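Side-chain contacts in serine hydrolase CCSP0084 (Cycloclasticus sp. P1, PDB 4I3F), which probably hydrolyses esters and a carbon-carbon bond of meta-cleavage products, as a serine hydrolase of the alpha/beta hydrolase fold in a bacterium that degrades polyaromatic hydrocarbons: residues M243-A248 with N257-L262; N94-W99 with I226-L231; L48-S53 with G128-H133; F252-N257 with C277-Q282. All coordinates share one frame; numbering follows the deposited sequence.

Contact 1 of 4, residues M243-A248 with N257-L262; sequences MLVTHA and NNAYYL
Val245 carries CG1 anti to its backbone N (chi1 177°), and His247 swings its ring out at an unusual first torsion of -148°; both groups thereby come down on the single methyl of Ala259. The setting is a beta-alpha-beta crossover of the alpha/beta hydrolase fold: strand 243-248 leads through a loop into helix 257-265, which packs against the sheet and passes on to strand 269-274. Ala259 heads for the strand, and its CA lies 6.6 Å from the CA of His247. Its CB meets two strand residues that project toward the helix, with Thr246 between them in sequence turned away. Val245 CG1 reaches Ala259 CB at 3.9 Å, an ordinary apolar contact; CB, CG and ND1 of His247 lie about the same methyl, which meets the imidazole obliquely. Ala259 also touches Leu271 of strand 269-274. All three residues of the contact, Val245, His247 and Ala259, are buried. The ring is held from its far nitrogen, since His247 NE2 is hydrogen-bonded to the carbonyl O of Ile254 in the connecting loop, an arrangement that fixes its rotation. That leaves ND1 turned to the helix, buried and without a polar partner in the model, with Ala259 CB 3.6 Å from His247 ND1.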
# COMPACT_ATOMS: atom_id res chain seq x y z
N MET A 243 12.02 -10.65 -4.44
CA MET A 243 11.12 -9.51 -4.55
C MET A 243 10.75 -9.23 -6.00
O MET A 243 11.55 -9.46 -6.91
CB MET A 243 11.77 -8.27 -3.93
CG MET A 243 10.90 -7.02 -3.91
SD MET A 243 11.83 -5.61 -3.26
CE MET A 243 11.95 -6.02 -1.53
N LEU A 244 9.52 -8.76 -6.20
CA LEU A 244 9.10 -8.21 -7.48
C LEU A 244 8.64 -6.78 -7.27
O LEU A 244 7.69 -6.52 -6.51
CB LEU A 244 7.97 -9.04 -8.09
CG LEU A 244 7.37 -8.50 -9.39
CD1 LEU A 244 8.42 -8.41 -10.49
CD2 LEU A 244 6.20 -9.36 -9.83
N VAL A 245 9.32 -5.83 -7.91
CA VAL A 245 8.90 -4.43 -7.86
C VAL A 245 8.12 -4.13 -9.13
O VAL A 245 8.65 -4.28 -10.23
CB VAL A 245 10.11 -3.50 -7.77
CG1 VAL A 245 9.67 -2.02 -7.78
CG2 VAL A 245 10.95 -3.82 -6.52
N THR A 246 6.86 -3.73 -8.99
CA THR A 246 6.05 -3.35 -10.14
C THR A 246 5.81 -1.86 -10.10
O THR A 246 5.74 -1.26 -9.03
CB THR A 246 4.71 -4.10 -10.19
OG1 THR A 246 3.88 -3.71 -9.09
CG2 THR A 246 4.95 -5.61 -10.15
N HIS A 247 5.71 -1.24 -11.27
CA HIS A 247 5.52 0.20 -11.32
C HIS A 247 4.85 0.60 -12.61
O HIS A 247 5.06 -0.02 -13.66
CB HIS A 247 6.88 0.91 -11.23
CG HIS A 247 6.82 2.24 -10.54
ND1 HIS A 247 7.26 2.42 -9.25
CD2 HIS A 247 6.40 3.45 -10.96
CE1 HIS A 247 7.10 3.68 -8.90
NE2 HIS A 247 6.58 4.33 -9.92
N ALA A 248 4.04 1.65 -12.55
CA ALA A 248 3.42 2.18 -13.75
C ALA A 248 4.35 3.17 -14.41
O ALA A 248 4.87 4.07 -13.75
CB ALA A 248 2.13 2.87 -13.39
N ASN A 257 11.48 6.43 -11.66
CA ASN A 257 12.88 6.32 -11.23
C ASN A 257 13.05 5.66 -9.86
O ASN A 257 14.10 5.10 -9.56
CB ASN A 257 13.58 7.68 -11.23
CG ASN A 257 13.91 8.17 -12.63
OD1 ASN A 257 13.96 7.40 -13.58
ND2 ASN A 257 14.15 9.47 -12.75
N ASN A 258 12.02 5.70 -9.02
CA ASN A 258 12.10 5.02 -7.71
C ASN A 258 12.23 3.55 -7.84
O ASN A 258 12.88 2.93 -7.11
CB ASN A 258 10.86 5.15 -6.92
CG ASN A 258 10.73 6.44 -6.47
OD1 ASN A 258 11.38 6.73 -5.61
ND2 ASN A 258 10.11 7.33 -7.29
N ALA A 259 11.51 3.03 -8.80
CA ALA A 259 11.57 1.59 -8.99
C ALA A 259 12.97 1.20 -9.44
O ALA A 259 13.54 0.21 -8.96
CB ALA A 259 10.52 1.12 -9.99
N TYR A 260 13.52 1.99 -10.36
CA TYR A 260 14.88 1.74 -10.83
C TYR A 260 15.90 1.86 -9.71
O TYR A 260 16.88 1.10 -9.66
CB TYR A 260 15.23 2.75 -11.92
CG TYR A 260 14.41 2.66 -13.19
CD1 TYR A 260 14.45 3.68 -14.13
CD2 TYR A 260 13.61 1.55 -13.47
CE1 TYR A 260 13.72 3.61 -15.30
CE2 TYR A 260 12.87 1.49 -14.65
CZ TYR A 260 12.93 2.51 -15.55
OH TYR A 260 12.21 2.44 -16.73
N TYR A 261 15.70 2.83 -8.82
CA TYR A 261 16.56 3.05 -7.66
C TYR A 261 16.55 1.82 -6.76
O TYR A 261 17.61 1.34 -6.32
CB TYR A 261 16.03 4.24 -6.87
CG TYR A 261 16.87 4.68 -5.69
CD1 TYR A 261 17.81 5.69 -5.82
CD2 TYR A 261 16.70 4.10 -4.44
CE1 TYR A 261 18.58 6.10 -4.74
CE2 TYR A 261 17.46 4.50 -3.36
CZ TYR A 261 18.39 5.50 -3.51
OH TYR A 261 19.14 5.90 -2.42
N LEU A 262 15.35 1.32 -6.47
CA LEU A 262 15.20 0.19 -5.57
C LEU A 262 15.82 -1.07 -6.15
O LEU A 262 16.60 -1.75 -5.47
CB LEU A 262 13.73 -0.02 -5.18
CG LEU A 262 13.16 1.10 -4.31
CD1 LEU A 262 11.65 1.01 -4.18
CD2 LEU A 262 13.79 1.10 -2.92

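Contact 2 of 4, residues N94-W99 with I226-L231; sequences NGTSHW and IDAFVL
Thr96 and Phe229 cross at about a right angle, the methyl CG2 of Thr96 coming obliquely upon the phenyl ring and approaching Phe229 CE1 to 3.8 Å. That methyl stands anti to the backbone N (chi1 of OG1 -50°), while OG1 is turned off to the carbonyl O of Met217, to which it is hydrogen-bonded; one branch thus serves the apolar contact and the other the polar one. Ala228 points toward the first turn of helix 96-113. Its CB lies 3.9 Å from Thr96 CB and also rests against the backbone, 4.0 Å from Ser97 N, and the backbones approach to 5.4 Å between the CA atoms of Ser97 and Ala228. No hydrogen bond crosses the contact: it is a small van der Waals junction, buried at Thr96 and Phe229 and more open at Ser97. In the alpha/beta hydrolase fold it brings the start of helix 96-113, with Gly95 as N-cap, against the C-terminal part of helix 222-229. Farther along helix 96-113, Ile100 touches both Ala228 and Phe229, Trp103 touches Phe229, and Met126 of helix 126-137 meets that phenylalanine as well.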
# COMPACT_ATOMS: atom_id res chain seq x y z
N ASN A 94 2.16 12.91 15.59
CA ASN A 94 2.46 13.62 14.36
C ASN A 94 3.85 13.28 13.86
O ASN A 94 4.74 12.96 14.66
CB ASN A 94 2.29 15.14 14.54
CG ASN A 94 0.83 15.57 14.52
OD1 ASN A 94 0.10 15.40 15.49
ND2 ASN A 94 0.40 16.14 13.40
N GLY A 95 4.04 13.34 12.55
CA GLY A 95 5.34 13.05 11.96
C GLY A 95 5.34 11.70 11.28
O GLY A 95 4.91 10.70 11.86
N THR A 96 5.82 11.67 10.04
CA THR A 96 5.75 10.44 9.26
C THR A 96 6.62 9.34 9.87
O THR A 96 6.20 8.18 9.89
CB THR A 96 6.10 10.69 7.79
OG1 THR A 96 5.33 11.80 7.32
CG2 THR A 96 5.77 9.47 6.95
N SER A 97 7.79 9.69 10.39
CA SER A 97 8.67 8.64 10.92
C SER A 97 7.99 7.84 12.04
O SER A 97 8.15 6.62 12.15
CB SER A 97 10.02 9.20 11.37
OG SER A 97 9.89 9.97 12.55
N HIS A 98 7.21 8.54 12.86
CA HIS A 98 6.50 7.90 13.96
C HIS A 98 5.34 7.04 13.50
O HIS A 98 5.02 6.03 14.13
CB HIS A 98 6.04 8.97 14.95
CG HIS A 98 7.15 9.89 15.33
ND1 HIS A 98 8.29 9.44 15.97
CD2 HIS A 98 7.32 11.22 15.12
CE1 HIS A 98 9.11 10.46 16.16
NE2 HIS A 98 8.55 11.55 15.65
N TRP A 99 4.73 7.41 12.38
CA TRP A 99 3.67 6.58 11.82
C TRP A 99 4.26 5.32 11.20
O TRP A 99 3.68 4.25 11.32
CB TRP A 99 2.81 7.37 10.83
CG TRP A 99 1.78 8.19 11.52
CD1 TRP A 99 1.89 9.50 11.90
CD2 TRP A 99 0.49 7.75 11.95
NE1 TRP A 99 0.74 9.90 12.53
CE2 TRP A 99 -0.14 8.85 12.57
CE3 TRP A 99 -0.21 6.54 11.86
CZ2 TRP A 99 -1.43 8.77 13.10
CZ3 TRP A 99 -1.49 6.46 12.40
CH2 TRP A 99 -2.09 7.57 13.00
N ILE A 226 8.24 11.88 2.30
CA ILE A 226 9.03 11.07 1.37
C ILE A 226 10.36 10.63 1.99
O ILE A 226 10.73 9.44 1.95
CB ILE A 226 9.31 11.87 0.08
CG1 ILE A 226 8.01 12.14 -0.68
CG2 ILE A 226 10.32 11.13 -0.82
CD1 ILE A 226 8.14 13.22 -1.74
N ASP A 227 11.09 11.59 2.56
CA ASP A 227 12.41 11.33 3.12
C ASP A 227 12.34 10.31 4.27
O ASP A 227 13.22 9.48 4.43
CB ASP A 227 13.07 12.63 3.57
CG ASP A 227 13.15 13.67 2.45
OD1 ASP A 227 12.86 13.33 1.29
OD2 ASP A 227 13.52 14.84 2.73
N ALA A 228 11.27 10.38 5.06
CA ALA A 228 11.05 9.47 6.18
C ALA A 228 10.99 7.99 5.78
O ALA A 228 11.33 7.12 6.59
CB ALA A 228 9.79 9.86 6.94
N PHE A 229 10.56 7.70 4.55
CA PHE A 229 10.45 6.32 4.08
C PHE A 229 11.75 5.75 3.52
O PHE A 229 11.87 4.54 3.33
CB PHE A 229 9.38 6.22 2.99
CG PHE A 229 7.98 6.11 3.52
CD1 PHE A 229 7.13 7.21 3.49
CD2 PHE A 229 7.49 4.90 4.01
CE1 PHE A 229 5.84 7.12 3.96
CE2 PHE A 229 6.19 4.80 4.49
CZ PHE A 229 5.37 5.91 4.45
N VAL A 230 12.73 6.61 3.26
CA VAL A 230 13.93 6.20 2.54
C VAL A 230 14.87 5.38 3.42
O VAL A 230 15.30 5.84 4.46
CB VAL A 230 14.69 7.41 1.97
CG1 VAL A 230 15.99 6.97 1.29
CG2 VAL A 230 13.82 8.16 0.98
N LEU A 231 15.17 4.16 2.99
CA LEU A 231 16.16 3.35 3.69
C LEU A 231 17.52 3.63 3.10
O LEU A 231 17.61 4.04 1.93
CB LEU A 231 15.84 1.86 3.56
CG LEU A 231 14.61 1.37 4.33
CD1 LEU A 231 14.23 -0.03 3.87
CD2 LEU A 231 14.88 1.39 5.83

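Contact 3 of 4, residues L48-S53 with G128-H133; sequences LLLHGS and GGVTLH
Leu50, the last residue of strand 46-50, lays its CD1 methyl against two neighbouring residues of a helix, Val130 and Thr131. The partner is helix 126-137, which follows strand 119-124 through a turn whose Gly-x-Ser-x-Gly sequence, Gly123 to Gly127, fits the nucleophile elbow of alpha/beta hydrolases. CD1 of Leu50 meets Val130 CG1 at 4.0 Å, the two side chains crossing at about a right angle, and comes to 3.8 Å from Thr131 OG1. The valine branch that touches is the one anti to its backbone N (chi1 176°). For Leu50, CG stands anti to the carbonyl carbon and the second torsion is extended (-177°), which carries CD1 out from the strand to the helix. The backbones are nearest at Gly128, whose CA is 7.1 Å from the CA of Leu50. Round about, Ile121 of strand 119-124 touches both Leu50 and Thr131, while Trp103 and Gln107 of helix 96-113 reach Val130 and Leu50 respectively. The hydroxyl met by the leucine methyl is already hydrogen-bonded to the carbonyl O of Gly127, one turn back in its own helix. With that bond made inside the helix, OG1 of Thr131 probably meets the methyl at little polar cost; no hydrogen bond crosses between the segments, and the buried contact is of van der Waals kind.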
# COMPACT_ATOMS: atom_id res chain seq x y z
N LEU A 48 0.03 -11.00 2.91
CA LEU A 48 -0.42 -9.80 3.62
C LEU A 48 -0.38 -8.67 2.60
O LEU A 48 0.66 -8.41 2.01
CB LEU A 48 0.53 -9.49 4.78
CG LEU A 48 0.29 -8.18 5.56
CD1 LEU A 48 -1.07 -8.21 6.25
CD2 LEU A 48 1.39 -7.94 6.58
N LEU A 49 -1.52 -8.00 2.39
CA LEU A 49 -1.60 -6.94 1.39
C LEU A 49 -1.77 -5.59 2.07
O LEU A 49 -2.70 -5.40 2.86
CB LEU A 49 -2.77 -7.18 0.41
CG LEU A 49 -2.62 -8.44 -0.45
CD1 LEU A 49 -3.46 -9.57 0.12
CD2 LEU A 49 -2.97 -8.18 -1.90
N LEU A 50 -0.87 -4.66 1.76
CA LEU A 50 -0.86 -3.35 2.43
C LEU A 50 -1.18 -2.25 1.43
O LEU A 50 -0.46 -2.04 0.45
CB LEU A 50 0.51 -3.11 3.09
CG LEU A 50 0.95 -4.14 4.13
CD1 LEU A 50 2.29 -3.75 4.77
CD2 LEU A 50 -0.12 -4.31 5.20
N HIS A 51 -2.28 -1.54 1.69
CA HIS A 51 -2.82 -0.53 0.78
C HIS A 51 -2.02 0.79 0.76
O HIS A 51 -1.08 0.96 1.53
CB HIS A 51 -4.28 -0.26 1.13
CG HIS A 51 -4.46 0.46 2.43
ND1 HIS A 51 -5.03 -0.13 3.54
CD2 HIS A 51 -4.19 1.74 2.79
CE1 HIS A 51 -5.09 0.75 4.53
NE2 HIS A 51 -4.58 1.89 4.10
N GLY A 52 -2.40 1.70 -0.14
CA GLY A 52 -1.71 2.97 -0.32
C GLY A 52 -2.25 4.11 0.52
O GLY A 52 -2.99 3.89 1.48
N SER A 53 -1.90 5.35 0.17
CA SER A 53 -2.25 6.48 1.02
C SER A 53 -3.05 7.58 0.31
O SER A 53 -2.87 8.77 0.61
CB SER A 53 -0.99 7.08 1.65
OG SER A 53 -0.00 7.38 0.67
N GLY A 128 3.89 -0.12 0.40
CA GLY A 128 5.15 -0.66 -0.10
C GLY A 128 6.32 -0.16 0.73
O GLY A 128 7.29 -0.88 0.96
N GLY A 129 6.23 1.10 1.17
CA GLY A 129 7.24 1.63 2.08
C GLY A 129 7.24 0.88 3.40
O GLY A 129 8.31 0.50 3.91
N VAL A 130 6.06 0.67 3.96
CA VAL A 130 5.93 -0.12 5.18
C VAL A 130 6.50 -1.52 4.97
O VAL A 130 7.18 -2.06 5.85
CB VAL A 130 4.46 -0.19 5.67
CG1 VAL A 130 4.33 -1.09 6.88
CG2 VAL A 130 3.95 1.21 6.01
N THR A 131 6.24 -2.09 3.79
CA THR A 131 6.79 -3.40 3.45
C THR A 131 8.31 -3.39 3.52
O THR A 131 8.92 -4.29 4.09
CB THR A 131 6.34 -3.87 2.05
OG1 THR A 131 4.92 -4.03 2.03
CG2 THR A 131 7.00 -5.19 1.68
N LEU A 132 8.93 -2.37 2.91
CA LEU A 132 10.39 -2.29 2.93
C LEU A 132 10.94 -2.21 4.35
O LEU A 132 11.93 -2.87 4.68
CB LEU A 132 10.86 -1.09 2.10
CG LEU A 132 10.79 -1.32 0.59
CD1 LEU A 132 11.07 -0.01 -0.14
CD2 LEU A 132 11.81 -2.35 0.17
N HIS A 133 10.31 -1.40 5.19
CA HIS A 133 10.73 -1.32 6.59
C HIS A 133 10.47 -2.60 7.36
O HIS A 133 11.25 -2.95 8.24
CB HIS A 133 10.11 -0.10 7.27
CG HIS A 133 10.68 1.19 6.78
ND1 HIS A 133 11.68 1.86 7.44
CD2 HIS A 133 10.43 1.91 5.65
CE1 HIS A 133 12.01 2.95 6.77
NE2 HIS A 133 11.26 3.00 5.68

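Contact 4 of 4, residues F252-N257 with C277-Q282; sequences FFIPLN and CGHWVQ
Apolar contacts carry most of this meeting, and His279 is at the centre of them. CG1 of Ile254 approaches the imidazole obliquely, with His279 CE1 3.7 Å away and ND1 a little farther. Phe253 CD2 comes to 4.0 Å from His279 CB, which lies obliquely to the phenyl ring. CG of His279 anti to the backbone N (chi1 -176°) carries the imidazole to Ile254, while Phe253 meets CB. The aromatic relation is loose: the ring centroids of Phe253 and His279 are 6.0 Å apart and their planes meet at 46°, an oblique pairing.

Polar bridging is left to one water molecule, which accepts hydrogen bonds from two backbone amides, 2.9 Å from Phe252 N and 2.9 Å from His279 N, and so ties the two loops together. Direct hydrogen bonds come from beside the segments. His279 ND1 is bonded to Asp251 OD2, while the other carboxylate oxygen, OD1, receives the amides of Phe253 and Ile254; the aspartate thus holds both the histidine ring and the start of the 252-257 loop. His279 also touches Ser125 of the presumed nucleophile elbow, so Ser125, Asp251 and His279 are consistent with the catalytic triad of this fold.

The 252-257 loop follows strand 243-248 and runs into helix 257-265, whereas His279 lies between strand 269-274 and helix 281-284; Leu179 and Lys182 of helix 173-182 pack on Phe253.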
# COMPACT_ATOMS: atom_id res chain seq x y z
N PHE A 252 1.77 9.12 -11.76
CA PHE A 252 1.67 10.56 -11.52
C PHE A 252 2.04 10.93 -10.07
O PHE A 252 2.14 12.11 -9.74
CB PHE A 252 0.23 11.01 -11.84
CG PHE A 252 -0.00 12.51 -11.77
CD1 PHE A 252 0.49 13.36 -12.76
CD2 PHE A 252 -0.78 13.05 -10.76
CE1 PHE A 252 0.24 14.73 -12.71
CE2 PHE A 252 -1.04 14.42 -10.70
CZ PHE A 252 -0.53 15.26 -11.68
N PHE A 253 2.23 9.92 -9.22
CA PHE A 253 2.44 10.13 -7.79
C PHE A 253 3.87 9.75 -7.36
O PHE A 253 4.56 10.53 -6.70
CB PHE A 253 1.40 9.33 -6.97
CG PHE A 253 -0.01 9.84 -7.14
CD1 PHE A 253 -0.60 10.63 -6.17
CD2 PHE A 253 -0.74 9.55 -8.30
CE1 PHE A 253 -1.90 11.12 -6.33
CE2 PHE A 253 -2.04 10.04 -8.47
CZ PHE A 253 -2.62 10.82 -7.48
N ILE A 254 4.29 8.54 -7.72
CA ILE A 254 5.63 8.06 -7.39
C ILE A 254 6.39 7.91 -8.70
O ILE A 254 5.97 7.19 -9.58
CB ILE A 254 5.58 6.67 -6.71
CG1 ILE A 254 4.53 6.64 -5.59
CG2 ILE A 254 6.98 6.30 -6.17
CD1 ILE A 254 4.77 7.69 -4.50
N PRO A 255 7.53 8.61 -8.83
CA PRO A 255 8.27 8.59 -10.10
C PRO A 255 8.78 7.20 -10.43
O PRO A 255 9.16 6.44 -9.53
CB PRO A 255 9.44 9.54 -9.84
CG PRO A 255 9.02 10.38 -8.68
CD PRO A 255 8.16 9.49 -7.83
N LEU A 256 8.78 6.85 -11.71
CA LEU A 256 9.27 5.55 -12.16
C LEU A 256 10.71 5.34 -11.74
O LEU A 256 11.13 4.21 -11.48
CB LEU A 256 9.16 5.46 -13.69
CG LEU A 256 9.73 4.23 -14.39
CD1 LEU A 256 9.01 2.99 -13.93
CD2 LEU A 256 9.59 4.40 -15.90
N ASN A 257 11.48 6.43 -11.66
CA ASN A 257 12.88 6.32 -11.23
C ASN A 257 13.05 5.66 -9.86
O ASN A 257 14.10 5.10 -9.56
CB ASN A 257 13.58 7.68 -11.23
CG ASN A 257 13.91 8.17 -12.63
OD1 ASN A 257 13.96 7.40 -13.58
ND2 ASN A 257 14.15 9.47 -12.75
N CYS A 277 -0.24 3.25 -17.93
CA CYS A 277 -0.68 2.79 -16.63
C CYS A 277 -0.51 3.89 -15.62
O CYS A 277 0.51 4.59 -15.61
CB CYS A 277 0.14 1.57 -16.21
SG CYS A 277 -0.59 0.67 -14.84
N GLY A 278 -1.50 4.03 -14.74
CA GLY A 278 -1.39 4.95 -13.63
C GLY A 278 -0.93 4.28 -12.36
O GLY A 278 -0.74 3.06 -12.31
N HIS A 279 -0.75 5.08 -11.31
CA HIS A 279 -0.29 4.57 -10.02
C HIS A 279 -1.01 3.30 -9.54
O HIS A 279 -0.37 2.38 -9.02
CB HIS A 279 -0.38 5.63 -8.93
CG HIS A 279 0.17 5.16 -7.62
ND1 HIS A 279 1.50 4.85 -7.45
CD2 HIS A 279 -0.44 4.87 -6.45
CE1 HIS A 279 1.69 4.42 -6.21
NE2 HIS A 279 0.53 4.42 -5.59
N TRP A 280 -2.33 3.26 -9.68
CA TRP A 280 -3.10 2.08 -9.28
C TRP A 280 -3.01 0.97 -10.33
O TRP A 280 -4.00 0.71 -11.03
CB TRP A 280 -4.58 2.44 -9.08
CG TRP A 280 -4.87 3.18 -7.81
CD1 TRP A 280 -4.05 3.29 -6.72
CD2 TRP A 280 -6.06 3.91 -7.50
NE1 TRP A 280 -4.66 4.05 -5.75
CE2 TRP A 280 -5.90 4.44 -6.20
CE3 TRP A 280 -7.25 4.17 -8.18
CZ2 TRP A 280 -6.88 5.21 -5.58
CZ3 TRP A 280 -8.23 4.94 -7.56
CH2 TRP A 280 -8.03 5.45 -6.28
N VAL A 281 -1.84 0.34 -10.42
CA VAL A 281 -1.59 -0.72 -11.39
C VAL A 281 -2.60 -1.85 -11.23
O VAL A 281 -3.06 -2.43 -12.22
CB VAL A 281 -0.16 -1.32 -11.22
CG1 VAL A 281 0.08 -2.42 -12.23
CG2 VAL A 281 0.91 -0.24 -11.36
N GLN A 282 -2.97 -2.13 -9.98
CA GLN A 282 -3.86 -3.25 -9.67
C GLN A 282 -5.31 -3.02 -10.09
O GLN A 282 -6.09 -3.97 -10.19
CB GLN A 282 -3.77 -3.60 -8.17
CG GLN A 282 -4.75 -2.86 -7.25
CD GLN A 282 -4.38 -1.40 -6.97
OE1 GLN A 282 -3.53 -0.80 -7.63
NE2 GLN A 282 -5.03 -0.83 -5.96
O HOH W 1 -0.88 7.85 -12.00

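In the fold
Contacts 1 and 4 are the closest pair, with centres 10 Å apart: they share Asn257, and Ala248 CB of contact 1 packs against the carbonyl oxygens of Gly278 and Cys277 in contact 4. Contact 3 lies 14 Å from contact 1 between centres and meets it where Leu132 packs on Met243 and Leu262. Its helix also reaches contact 2, through a probable hydrogen bond of 2.9 Å between His133 NE2 and Phe229 O. Both contacts 3 and 4 reach the presumed nucleophile elbow, Thr131 from one and His279 from the other; their nearest atoms are about 6 Å apart. The sodium ion is remote, about 13 Å from the side chain of Val130.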